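Local atomic coordinates of uroporphyrinogen-III synthetase (Pseudomonas syringae pv. tomato, PDB entry 3RE1), a protein that probably catalyses the cyclisation of the linear tetrapyrrole hydroxymethylbilane to uroporphyrinogen III, with release of water, a step in porphyrin biosynthesis. Residues A[106-109]-A[114-117]; A[67-72]-A[131-136]; A[158-161]-A[166-169]. All coordinates share one frame; numbering follows the deposited sequence.

Contact 1. Residues A[106-109]-A[114-117]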
loop_
_atom_site.group_PDB
_atom_site.type_symbol
_atom_site.label_atom_id
_atom_site.label_comp_id
_atom_site.label_asym_id
_atom_site.label_seq_id
_atom_site.Cartn_x
_atom_site.Cartn_y
_atom_site.Cartn_z
ATOM N N GLN A 106 7.817 9.584 -9.679
ATOM C CA GLN A 106 8.155 10.999 -9.719
ATOM C C GLN A 106 9.001 11.365 -8.513
ATOM O O GLN A 106 9.950 12.140 -8.611
ATOM C CB GLN A 106 6.898 11.857 -9.752
ATOM C CG GLN A 106 6.554 12.451 -11.141
ATOM C CD GLN A 106 7.589 13.455 -11.721
ATOM O OE1 GLN A 106 7.419 13.911 -12.858
ATOM N NE2 GLN A 106 8.650 13.795 -10.955
ATOM N N ILE A 107 8.696 10.764 -7.377
ATOM C CA ILE A 107 9.448 11.044 -6.174
ATOM C C ILE A 107 10.930 10.784 -6.406
ATOM O O ILE A 107 11.773 11.649 -6.110
ATOM C CB ILE A 107 8.938 10.202 -5.011
ATOM C CG1 ILE A 107 7.469 10.568 -4.725
ATOM C CG2 ILE A 107 9.814 10.412 -3.794
ATOM C CD1 ILE A 107 6.730 9.593 -3.814
ATOM N N LEU A 108 11.239 9.614 -6.972
ATOM C CA LEU A 108 12.618 9.222 -7.329
ATOM C C LEU A 108 13.189 10.101 -8.453
ATOM O O LEU A 108 14.361 10.524 -8.414
ATOM C CB LEU A 108 12.654 7.763 -7.782
ATOM C CG LEU A 108 12.017 6.757 -6.816
ATOM C CD1 LEU A 108 11.773 5.479 -7.551
ATOM C CD2 LEU A 108 12.896 6.555 -5.565
ATOM N N LEU A 109 12.338 10.374 -9.440
ATOM C CA LEU A 109 12.716 11.183 -10.568
ATOM C C LEU A 109 13.100 12.606 -10.123
ATOM O O LEU A 109 14.038 13.193 -10.652
ATOM C CB LEU A 109 11.568 11.220 -11.567
ATOM C CG LEU A 109 11.829 11.595 -13.020
ATOM C CD1 LEU A 109 12.226 13.056 -13.125
ATOM C CD2 LEU A 109 12.919 10.685 -13.580
ATOM N N ASP A 114 17.521 7.850 -12.271
ATOM C CA ASP A 114 17.140 7.440 -13.590
ATOM C C ASP A 114 16.018 6.409 -13.477
ATOM O O ASP A 114 16.169 5.252 -13.871
ATOM C CB ASP A 114 18.379 6.880 -14.290
ATOM C CG ASP A 114 18.104 6.407 -15.687
ATOM O OD1 ASP A 114 17.300 7.057 -16.407
ATOM O OD2 ASP A 114 18.708 5.378 -16.060
ATOM N N ALA A 115 14.894 6.851 -12.926
ATOM C CA ALA A 115 13.699 6.015 -12.725
ATOM C C ALA A 115 12.735 6.015 -13.909
ATOM O O ALA A 115 12.656 6.969 -14.656
ATOM C CB ALA A 115 12.936 6.450 -11.468
ATOM N N SER A 116 12.003 4.916 -14.055
ATOM C CA SER A 116 11.000 4.745 -15.088
ATOM C C SER A 116 9.926 3.823 -14.522
ATOM O O SER A 116 10.127 3.174 -13.494
ATOM C CB SER A 116 11.613 4.134 -16.347
ATOM O OG SER A 116 12.181 2.859 -16.090
ATOM N N TRP A 117 8.783 3.765 -15.192
ATOM C CA TRP A 117 7.689 2.940 -14.730
ATOM C C TRP A 117 6.759 2.675 -15.910
ATOM O O TRP A 117 6.832 3.380 -16.908
ATOM C CB TRP A 117 6.960 3.660 -13.594
ATOM C CG TRP A 117 6.459 5.018 -14.008
ATOM C CD1 TRP A 117 5.300 5.299 -14.671
ATOM C CD2 TRP A 117 7.132 6.270 -13.829
ATOM N NE1 TRP A 117 5.210 6.633 -14.912
ATOM C CE2 TRP A 117 6.313 7.260 -14.405
ATOM C CE3 TRP A 117 8.339 6.650 -13.232
ATOM C CZ2 TRP A 117 6.663 8.620 -14.398
ATOM C CZ3 TRP A 117 8.693 7.998 -13.238
ATOM C CH2 TRP A 117 7.853 8.966 -13.810
#

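Contact 2. Residues A[67-72]-A[131-136]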
loop_
_atom_site.group_PDB
_atom_site.type_symbol
_atom_site.label_atom_id
_atom_site.label_comp_id
_atom_site.label_asym_id
_atom_site.label_seq_id
_atom_site.Cartn_x
_atom_site.Cartn_y
_atom_site.Cartn_z
ATOM N N TYR A 67 24.019 -4.124 -8.002
ATOM C CA TYR A 67 22.797 -4.535 -8.674
ATOM C C TYR A 67 22.695 -3.870 -10.040
ATOM O O TYR A 67 23.177 -2.751 -10.246
ATOM C CB TYR A 67 21.558 -4.166 -7.816
ATOM C CG TYR A 67 21.608 -4.826 -6.455
ATOM C CD1 TYR A 67 21.078 -6.093 -6.245
ATOM C CD2 TYR A 67 22.230 -4.218 -5.415
ATOM C CE1 TYR A 67 21.186 -6.727 -5.039
ATOM C CE2 TYR A 67 22.323 -4.825 -4.188
ATOM C CZ TYR A 67 21.814 -6.080 -3.994
ATOM O OH TYR A 67 21.896 -6.665 -2.732
ATOM N N SER A 68 22.020 -4.569 -10.943
ATOM C CA SER A 68 21.739 -4.093 -12.273
ATOM C C SER A 68 20.546 -3.180 -12.240
ATOM O O SER A 68 20.406 -2.330 -13.107
ATOM C CB SER A 68 21.418 -5.294 -13.173
ATOM O OG SER A 68 22.452 -6.262 -13.103
ATOM N N ALA A 69 19.671 -3.370 -11.254
ATOM C CA ALA A 69 18.454 -2.554 -11.157
ATOM C C ALA A 69 17.910 -2.467 -9.761
ATOM O O ALA A 69 18.039 -3.407 -8.983
ATOM C CB ALA A 69 17.357 -3.062 -12.114
ATOM N N VAL A 70 17.282 -1.326 -9.463
ATOM C CA VAL A 70 16.664 -1.091 -8.183
ATOM C C VAL A 70 15.196 -0.818 -8.393
ATOM O O VAL A 70 14.849 0.070 -9.158
ATOM C CB VAL A 70 17.254 0.143 -7.490
ATOM C CG1 VAL A 70 16.436 0.484 -6.256
ATOM C CG2 VAL A 70 18.660 -0.116 -7.108
ATOM N N ILE A 71 14.348 -1.580 -7.704
ATOM C CA ILE A 71 12.891 -1.425 -7.738
ATOM C C ILE A 71 12.389 -0.902 -6.387
ATOM O O ILE A 71 12.747 -1.408 -5.308
ATOM C CB ILE A 71 12.173 -2.805 -7.979
ATOM C CG1 ILE A 71 12.636 -3.467 -9.277
ATOM C CG2 ILE A 71 10.685 -2.618 -8.036
ATOM C CD1 ILE A 71 12.338 -4.964 -9.384
ATOM N N VAL A 72 11.545 0.105 -6.436
ATOM C CA VAL A 72 10.981 0.687 -5.210
ATOM C C VAL A 72 9.450 0.502 -5.279
ATOM O O VAL A 72 8.796 0.866 -6.246
ATOM C CB VAL A 72 11.350 2.167 -5.091
ATOM C CG1 VAL A 72 10.808 2.778 -3.793
ATOM C CG2 VAL A 72 12.845 2.329 -5.151
ATOM N N PRO A 131 10.609 -2.821 -21.034
ATOM C CA PRO A 131 11.839 -3.027 -21.830
ATOM C C PRO A 131 13.074 -2.530 -21.094
ATOM O O PRO A 131 14.097 -3.217 -20.977
ATOM C CB PRO A 131 11.578 -2.192 -23.079
ATOM C CG PRO A 131 10.094 -2.302 -23.248
ATOM C CD PRO A 131 9.563 -2.168 -21.841
ATOM N N ARG A 132 12.955 -1.316 -20.599
ATOM C CA ARG A 132 14.007 -0.683 -19.857
ATOM C C ARG A 132 14.513 -1.680 -18.812
ATOM O O ARG A 132 15.718 -1.880 -18.660
ATOM C CB ARG A 132 13.419 0.555 -19.195
ATOM C CG ARG A 132 14.417 1.529 -18.670
ATOM C CD ARG A 132 14.976 2.441 -19.729
ATOM N NE ARG A 132 15.823 3.414 -19.059
ATOM C CZ ARG A 132 16.919 3.079 -18.379
ATOM N NH1 ARG A 132 17.298 1.801 -18.300
ATOM N NH2 ARG A 132 17.645 4.010 -17.782
ATOM N N LEU A 133 13.578 -2.315 -18.106
ATOM C CA LEU A 133 13.906 -3.266 -17.060
ATOM C C LEU A 133 14.491 -4.551 -17.626
ATOM O O LEU A 133 15.460 -5.082 -17.095
ATOM C CB LEU A 133 12.662 -3.591 -16.230
ATOM C CG LEU A 133 12.937 -4.564 -15.071
ATOM C CD1 LEU A 133 13.978 -3.954 -14.128
ATOM C CD2 LEU A 133 11.648 -4.926 -14.335
ATOM N N LYS A 134 13.908 -5.057 -18.705
ATOM C CA LYS A 134 14.439 -6.263 -19.323
ATOM C C LYS A 134 15.912 -6.128 -19.684
ATOM O O LYS A 134 16.662 -7.056 -19.471
ATOM C CB LYS A 134 13.622 -6.657 -20.554
ATOM C CG LYS A 134 12.165 -6.980 -20.246
ATOM C CD LYS A 134 11.576 -8.029 -21.219
ATOM C CE LYS A 134 12.348 -9.353 -21.104
ATOM N NZ LYS A 134 11.640 -10.515 -21.685
ATOM N N GLN A 135 16.321 -4.975 -20.220
ATOM C CA GLN A 135 17.718 -4.747 -20.620
ATOM C C GLN A 135 18.698 -4.812 -19.452
ATOM O O GLN A 135 19.776 -5.395 -19.563
ATOM C CB GLN A 135 17.870 -3.393 -21.297
ATOM C CG GLN A 135 17.157 -3.301 -22.626
ATOM C CD GLN A 135 17.067 -1.868 -23.132
ATOM O OE1 GLN A 135 16.359 -1.585 -24.107
ATOM N NE2 GLN A 135 17.785 -0.955 -22.469
ATOM N N ALA A 136 18.334 -4.200 -18.337
ATOM C CA ALA A 136 19.203 -4.190 -17.192
ATOM C C ALA A 136 19.307 -5.597 -16.582
ATOM O O ALA A 136 20.259 -5.911 -15.873
ATOM C CB ALA A 136 18.675 -3.222 -16.195
HETATM O O HOH W 1 22.662 -6.645 -16.166
#

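Contact 3. Residues A[158-161]-A[166-169]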
loop_
_atom_site.group_PDB
_atom_site.type_symbol
_atom_site.label_atom_id
_atom_site.label_comp_id
_atom_site.label_asym_id
_atom_site.label_seq_id
_atom_site.Cartn_x
_atom_site.Cartn_y
_atom_site.Cartn_z
ATOM N N GLU A 158 9.400 -13.294 -7.016
ATOM C CA GLU A 158 9.236 -14.688 -7.475
ATOM C C GLU A 158 9.244 -14.761 -8.988
ATOM O O GLU A 158 9.860 -15.664 -9.581
ATOM C CB GLU A 158 7.953 -15.300 -6.912
ATOM C CG GLU A 158 8.032 -15.622 -5.402
ATOM C CD GLU A 158 9.110 -16.647 -5.092
ATOM O OE1 GLU A 158 9.175 -17.669 -5.807
ATOM O OE2 GLU A 158 9.904 -16.441 -4.155
ATOM N N GLN A 159 8.626 -13.777 -9.619
ATOM C CA GLN A 159 8.665 -13.707 -11.091
ATOM C C GLN A 159 10.122 -13.473 -11.584
ATOM O O GLN A 159 10.603 -14.142 -12.490
ATOM C CB GLN A 159 7.766 -12.590 -11.578
ATOM C CG GLN A 159 6.334 -12.778 -11.134
ATOM C CD GLN A 159 5.445 -11.626 -11.538
ATOM O OE1 GLN A 159 5.537 -10.511 -10.981
ATOM N NE2 GLN A 159 4.576 -11.877 -12.522
ATOM N N LEU A 160 10.827 -12.542 -10.949
ATOM C CA LEU A 160 12.191 -12.298 -11.287
ATOM C C LEU A 160 13.075 -13.563 -11.089
ATOM O O LEU A 160 13.798 -13.962 -12.008
ATOM C CB LEU A 160 12.704 -11.168 -10.415
ATOM C CG LEU A 160 12.169 -9.802 -10.787
ATOM C CD1 LEU A 160 12.675 -8.770 -9.786
ATOM C CD2 LEU A 160 12.626 -9.448 -12.208
ATOM N N ARG A 161 13.019 -14.183 -9.905
ATOM C CA ARG A 161 13.824 -15.357 -9.656
ATOM C C ARG A 161 13.518 -16.469 -10.653
ATOM O O ARG A 161 14.415 -17.138 -11.144
ATOM C CB ARG A 161 13.598 -15.862 -8.230
ATOM C CG ARG A 161 14.247 -15.023 -7.165
ATOM C CD ARG A 161 13.837 -15.486 -5.776
ATOM N NE ARG A 161 14.249 -14.494 -4.768
ATOM C CZ ARG A 161 13.523 -14.103 -3.716
ATOM N NH1 ARG A 161 12.313 -14.612 -3.493
ATOM N NH2 ARG A 161 14.012 -13.194 -2.890
ATOM N N GLY A 166 18.462 -12.763 -9.683
ATOM C CA GLY A 166 18.538 -12.740 -8.247
ATOM C C GLY A 166 17.857 -11.488 -7.724
ATOM O O GLY A 166 17.873 -10.426 -8.369
ATOM N N VAL A 167 17.254 -11.616 -6.550
ATOM C CA VAL A 167 16.534 -10.526 -5.931
ATOM C C VAL A 167 16.813 -10.503 -4.426
ATOM O O VAL A 167 16.708 -11.542 -3.734
ATOM C CB VAL A 167 15.058 -10.695 -6.124
ATOM C CG1 VAL A 167 14.311 -9.529 -5.456
ATOM C CG2 VAL A 167 14.705 -10.831 -7.610
ATOM N N ASP A 168 17.170 -9.319 -3.925
ATOM C CA ASP A 168 17.388 -9.096 -2.494
ATOM C C ASP A 168 16.490 -7.959 -2.013
ATOM O O ASP A 168 16.030 -7.119 -2.810
ATOM C CB ASP A 168 18.848 -8.736 -2.232
ATOM C CG ASP A 168 19.775 -9.928 -2.380
ATOM O OD1 ASP A 168 19.454 -10.982 -1.795
ATOM O OD2 ASP A 168 20.818 -9.821 -3.063
ATOM N N TYR A 169 16.246 -7.909 -0.715
ATOM C CA TYR A 169 15.356 -6.898 -0.178
ATOM C C TYR A 169 16.097 -5.969 0.723
ATOM O O TYR A 169 17.083 -6.345 1.341
ATOM C CB TYR A 169 14.212 -7.522 0.615
ATOM C CG TYR A 169 13.185 -8.268 -0.234
ATOM C CD1 TYR A 169 12.498 -7.638 -1.280
ATOM C CD2 TYR A 169 12.885 -9.609 0.030
ATOM C CE1 TYR A 169 11.554 -8.328 -2.031
ATOM C CE2 TYR A 169 11.941 -10.301 -0.713
ATOM C CZ TYR A 169 11.279 -9.657 -1.731
ATOM O OH TYR A 169 10.336 -10.361 -2.430
HETATM O O HOH W 2 17.195 -14.305 -4.996
#

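Contact 1. Residues A[106-109]-A[114-117]
Leu-109 and Ala-115 bring the two backbones closest, with their CA atoms 5.7 Å apart. The contact is the return half of a beta-alpha-beta unit made of strand 97-99, helix 102-110 and strand 115-116. The chain leaves the helix after residue 110, turns through a short loop and enters 115-116, an outermost strand of the mixed sheet. Ala-115 points its methyl group at the helix. Its CB meets Leu-108 CB at 3.9 Å and Leu-108 CD1 at 4.2 Å, so one methyl group rests against both the base and one branch of the leucine. Leu-108 and Ala-115 both also touch Trp-97, which continues the apolar patch onto the next strand. Trp-117 reaches the preceding turn of the helix. Its CG stands between its own backbone N and carbonyl carbon (chi1 57°), which turns the indole back toward residues 106-109. The six-membered ring then approaches the main chain obliquely, with CZ3 4.0 Å from Gln-106 N. Leu-109, a surface residue, reaches the strand with its CD2 branch. A chi1 of -160° sets CG opposite the backbone N, and CD2 ends 3.9 Å from Ala-115 O.

Contact 2. Residues A[67-72]-A[131-136]
The flat groups where Ser-68 and Ala-136 meet are their backbone carbonyls, and each oxygen faces the other residue's side chain; no aromatic ring of either segment takes part. The sound contact is that of Ala-136 CB, 3.7 Å from Ser-68 O. The converse approach, Ser-68 CB to Ala-136 O, is modelled at 3.0 Å, so short that the position is doubtful. At these two residues the CA atoms are 5.5 Å apart, the nearest pairing of the backbones.

A modelled water lies between the same residues. It is hydrogen-bonded to Ser-68 OG at 3.1 Å and donates to Ala-136 O. This second leg, at 2.5 Å, is shorter than expected and its length is doubtful. The serine OG sits beside its own backbone N, anti to the carbonyl carbon (chi1 -53°). From there it reaches the water, while OG itself stays 3.6 Å from Ala-136 O.

At Ala-69 the contact becomes apolar. This residue points its methyl group at helix 131-137. Its CB meets Leu-133 CD1 at 4.0 Å and Ala-136 CB at 4.3 Å, so it sits against residues one turn apart. In Leu-133, CG continues away from the backbone N (chi1 -178°), and the CD1 branch extends toward the strand. Ala-69 and Leu-133 also both touch Phe-98 of strand 97-99. This is helix-on-sheet packing in an alpha/beta domain, with small residues at the place of closest approach.

Across this contact the helix is held by nonpolar packing of Ala-69 on Leu-133 and Ala-136. At Ser-68, the modelled water probably links OG to the carbonyl of Ala-136. The polar part thus probably depends on water and gives little directional hold.

Contact 3. Residues A[158-161]-A[166-169]
Arg-161 reaches from helix 155-162 to Val-167 of strand 166-176. These elements, with strand 143-148, form a beta-alpha-beta unit in the mixed sheet. At CB, a chi1 of -74° swings CG away from the carbonyl carbon. The chain then runs extended from CG to NE, which carries the guanidinium to the strand. NE passes 4.1 Å from Val-167 CB. It also donates to a water at 3.0 Å, and the same water accepts from Val-167 N at 3.1 Å.

The two terminal nitrogens diverge. NH1 turns back to its own helix and forms a salt bridge with Glu-158 OE2 at 3.1 Å; as a hydrogen bond this is weak. NH2 crosses to the strand and donates to Val-167 O at 3.3 Å, with a fairly straight N-H...O angle of 166°. The oxygen lies in the guanidinium plane, but the donor stands well above the carbonyl plane. Strand and glutamate together therefore hold the guanidinium by its edge. Beyond it, NH2 is 4.2 Å from Tyr-169 CE2, with the ring and guanidinium planes 82° apart. The tyrosine's OH is hydrogen-bonded to Glu-154, and its ring makes a cation-pi contact with Arg-148.

Beneath this polar layer is the apolar join of the unit. Leu-160 and Val-167 both pack on Val-144 of the adjacent strand 143-148, and their side chains cross at about a right angle. Val-167 CG2 sits 3.5 Å from Leu-160 CB and 3.6 Å from Leu-160 CD1.

In the fold
All three contacts reach the same mixed sheet. Contact 1 is nested in the loop closed by contact 2, and contact 3 follows both. Contact 2 is the middle one: its centre is about 12 Å from the centre of contact 1 and about 12 Å from that of contact 3. The centres of contacts 1 and 3 are about 20 Å apart, and these two do not touch. Asp-114 and Arg-132 join contacts 1 and 2 by a salt bridge, modelled too short for its length to be trusted. Ile-71 CD1 meets Leu-160 CD1 at 3.8 Å between contacts 2 and 3. The contacts join helices to the mixed sheet within one of the two alpha/beta domains of the synthase.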